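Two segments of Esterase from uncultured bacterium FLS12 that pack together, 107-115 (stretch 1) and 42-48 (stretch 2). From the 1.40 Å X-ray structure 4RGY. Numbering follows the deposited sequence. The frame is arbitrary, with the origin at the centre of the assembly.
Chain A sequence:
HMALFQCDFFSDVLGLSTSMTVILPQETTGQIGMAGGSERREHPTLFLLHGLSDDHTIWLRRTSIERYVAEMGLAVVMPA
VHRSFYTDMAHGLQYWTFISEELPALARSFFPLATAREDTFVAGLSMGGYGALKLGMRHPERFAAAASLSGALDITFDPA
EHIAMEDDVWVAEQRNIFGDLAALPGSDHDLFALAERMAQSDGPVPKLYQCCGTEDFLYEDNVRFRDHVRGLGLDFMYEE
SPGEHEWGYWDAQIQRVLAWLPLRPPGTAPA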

# COMPACT_ATOMS: atom_id res chain seq x y z
N ALA A 107 -9.25 15.92 -0.85
CA ALA A 107 -7.96 15.95 -1.52
C ALA A 107 -7.24 17.28 -1.26
O ALA A 107 -6.05 17.29 -0.96
CB ALA A 107 -8.12 15.70 -3.01
N ARG A 108 -7.98 18.38 -1.35
CA ARG A 108 -7.41 19.70 -1.14
C ARG A 108 -7.02 19.94 0.33
O ARG A 108 -6.11 20.71 0.61
CB ARG A 108 -8.39 20.77 -1.62
CG ARG A 108 -8.46 20.86 -3.13
CD ARG A 108 -9.72 21.57 -3.61
NE ARG A 108 -9.73 21.66 -5.07
CZ ARG A 108 -10.84 21.72 -5.80
NH1 ARG A 108 -12.03 21.70 -5.21
NH2 ARG A 108 -10.75 21.79 -7.12
N SER A 109 -7.70 19.26 1.25
CA SER A 109 -7.37 19.38 2.67
C SER A 109 -6.08 18.61 3.00
O SER A 109 -5.31 19.03 3.86
CB SER A 109 -8.53 18.89 3.54
OG SER A 109 -8.55 17.48 3.66
N PHE A 110 -5.84 17.50 2.30
CA PHE A 110 -4.66 16.67 2.57
C PHE A 110 -3.41 17.19 1.86
O PHE A 110 -2.29 17.12 2.40
CB PHE A 110 -4.88 15.24 2.07
CG PHE A 110 -6.01 14.50 2.73
CD1 PHE A 110 -6.45 14.83 4.01
CD2 PHE A 110 -6.62 13.44 2.07
CE1 PHE A 110 -7.50 14.11 4.60
CE2 PHE A 110 -7.66 12.73 2.64
CZ PHE A 110 -8.10 13.07 3.91
N PHE A 111 -3.58 17.65 0.63
CA PHE A 111 -2.47 17.91 -0.29
C PHE A 111 -2.47 19.36 -0.78
O PHE A 111 -3.51 20.03 -0.74
CB PHE A 111 -2.52 16.95 -1.48
CG PHE A 111 -2.35 15.50 -1.10
CD1 PHE A 111 -1.12 15.02 -0.66
CD2 PHE A 111 -3.42 14.61 -1.20
CE1 PHE A 111 -0.96 13.69 -0.31
CE2 PHE A 111 -3.26 13.27 -0.85
CZ PHE A 111 -2.02 12.82 -0.41
N PRO A 112 -1.31 19.85 -1.24
CA PRO A 112 -1.20 21.24 -1.68
C PRO A 112 -1.75 21.40 -3.10
O PRO A 112 -1.00 21.64 -4.06
CB PRO A 112 0.31 21.50 -1.62
CG PRO A 112 0.92 20.17 -1.85
CD PRO A 112 -0.00 19.17 -1.20
N LEU A 113 -3.07 21.27 -3.21
CA LEU A 113 -3.76 21.30 -4.49
C LEU A 113 -4.50 22.61 -4.71
O LEU A 113 -5.05 23.20 -3.77
CB LEU A 113 -4.76 20.15 -4.56
CG LEU A 113 -4.21 18.75 -4.25
CD1 LEU A 113 -5.33 17.74 -4.45
CD2 LEU A 113 -3.02 18.40 -5.12
N ALA A 114 -4.51 23.07 -5.96
CA ALA A 114 -5.27 24.26 -6.35
C ALA A 114 -6.77 24.08 -6.16
O ALA A 114 -7.28 22.95 -6.15
CB ALA A 114 -4.97 24.62 -7.79
N THR A 115 -7.46 25.20 -6.02
CA THR A 115 -8.92 25.21 -5.94
C THR A 115 -9.52 25.92 -7.15
O THR A 115 -10.65 25.65 -7.55
CB THR A 115 -9.39 25.91 -4.66
OG1 THR A 115 -8.74 27.19 -4.55
CG2 THR A 115 -9.02 25.09 -3.45
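Stretch 2, residues 42-48: EHPTLFL

The unusual feature is a single beta bridge between residues that belong to no strand: Leu113 and His43, with CA atoms 4.7 Å apart, are paired by backbone. Two hydrogen bonds make the bridge, and both use the backbone of His43. Its N donates to Pro112 O at 2.9 Å, and its O accepts from Ala114 N at 2.8 Å, both nearly straight. One residue of stretch 2 is thus clamped between the residues flanking Leu113, the pattern of a parallel bridge.

The bridge is single and comes three residues after the helix ends. A helix that begins earlier in the chain ends at Phe110, Phe111 is the first residue out of helical phi/psi, and Leu113 and Ala114 are extended. Stretch 2 comes in through Glu42, His43 and Pro44, becomes strand at Thr45 and stays so through Leu48 and beyond. Next to the bridge, Glu42 CA sits 3.4 Å from Pro112 O in a CA-H...O contact, so that carbonyl serves two neighbours.

Side chains fill in around this backbone pairing. Ala114 CB lies 3.5 Å from Glu42 O and 4.1 Å from Pro44 N. Thr45 points toward stretch 1, and its OG1 is 3.5 Å from Leu113 CD2; the same hydroxyl donates to His43 O at 3.0 Å, so that this carbonyl accepts from both stretches. Farther along the strand, Phe47 brings the end of its ring nearer, with CE1 4.3 Å from Arg108 NH2. Arg108 is itself tied down within stretch 1, its NE donating to Ala114 O at 3.0 Å. At the margin, a water accepts from Thr115 N at 2.7 Å and donates weakly to Glu42 OE2 at 3.4 Å.

The rule to read here is economy: His43 makes both backbone hydrogen bonds, while the closest CA atoms are those of Ala114 and Glu42, 4.2 Å apart, and side chains pack around them.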

# COMPACT_ATOMS: atom_id res chain seq x y z
N GLU A 42 -0.03 25.25 -4.57
CA GLU A 42 -1.36 24.91 -5.06
C GLU A 42 -1.28 24.37 -6.47
O GLU A 42 -1.55 25.08 -7.45
CB GLU A 42 -2.28 26.13 -5.00
CG GLU A 42 -2.47 26.69 -3.61
CD GLU A 42 -3.16 28.04 -3.62
OE1 GLU A 42 -2.45 29.07 -3.68
OE2 GLU A 42 -4.41 28.07 -3.58
N HIS A 43 -0.92 23.10 -6.58
CA HIS A 43 -0.73 22.46 -7.87
C HIS A 43 -2.03 22.34 -8.62
O HIS A 43 -3.03 21.94 -8.05
CB HIS A 43 -0.13 21.07 -7.68
CG HIS A 43 1.31 21.09 -7.26
ND1 HIS A 43 2.32 21.45 -8.12
CD2 HIS A 43 1.90 20.80 -6.08
CE1 HIS A 43 3.48 21.38 -7.49
NE2 HIS A 43 3.26 20.99 -6.25
N PRO A 44 -2.01 22.68 -9.92
CA PRO A 44 -3.16 22.33 -10.77
C PRO A 44 -3.39 20.83 -10.64
O PRO A 44 -2.43 20.06 -10.47
CB PRO A 44 -2.68 22.69 -12.17
CG PRO A 44 -1.65 23.76 -11.95
CD PRO A 44 -0.96 23.38 -10.67
N THR A 45 -4.66 20.42 -10.69
CA THR A 45 -5.01 19.05 -10.37
C THR A 45 -5.92 18.43 -11.41
O THR A 45 -6.94 19.02 -11.80
CB THR A 45 -5.68 18.96 -8.98
OG1 THR A 45 -4.75 19.43 -7.99
CG2 THR A 45 -6.07 17.52 -8.64
N LEU A 46 -5.54 17.24 -11.86
CA LEU A 46 -6.41 16.43 -12.70
C LEU A 46 -7.07 15.34 -11.85
O LEU A 46 -6.38 14.52 -11.24
CB LEU A 46 -5.61 15.80 -13.84
CG LEU A 46 -6.30 14.71 -14.66
CD1 LEU A 46 -7.43 15.30 -15.49
CD2 LEU A 46 -5.29 14.00 -15.57
N PHE A 47 -8.40 15.34 -11.83
CA PHE A 47 -9.15 14.26 -11.22
C PHE A 47 -9.37 13.23 -12.31
O PHE A 47 -9.97 13.53 -13.35
CB PHE A 47 -10.47 14.78 -10.65
CG PHE A 47 -10.27 15.70 -9.47
CD1 PHE A 47 -9.98 17.05 -9.66
CD2 PHE A 47 -10.33 15.20 -8.18
CE1 PHE A 47 -9.76 17.89 -8.56
CE2 PHE A 47 -10.12 16.03 -7.08
CZ PHE A 47 -9.83 17.37 -7.27
N LEU A 48 -8.86 12.02 -12.09
CA LEU A 48 -8.76 11.00 -13.14
C LEU A 48 -9.58 9.79 -12.71
O LEU A 48 -9.23 9.09 -11.76
CB LEU A 48 -7.29 10.65 -13.37
CG LEU A 48 -6.95 9.69 -14.52
CD1 LEU A 48 -7.48 10.19 -15.87
CD2 LEU A 48 -5.44 9.49 -14.59
O HOH W 1 -6.33 27.67 -6.35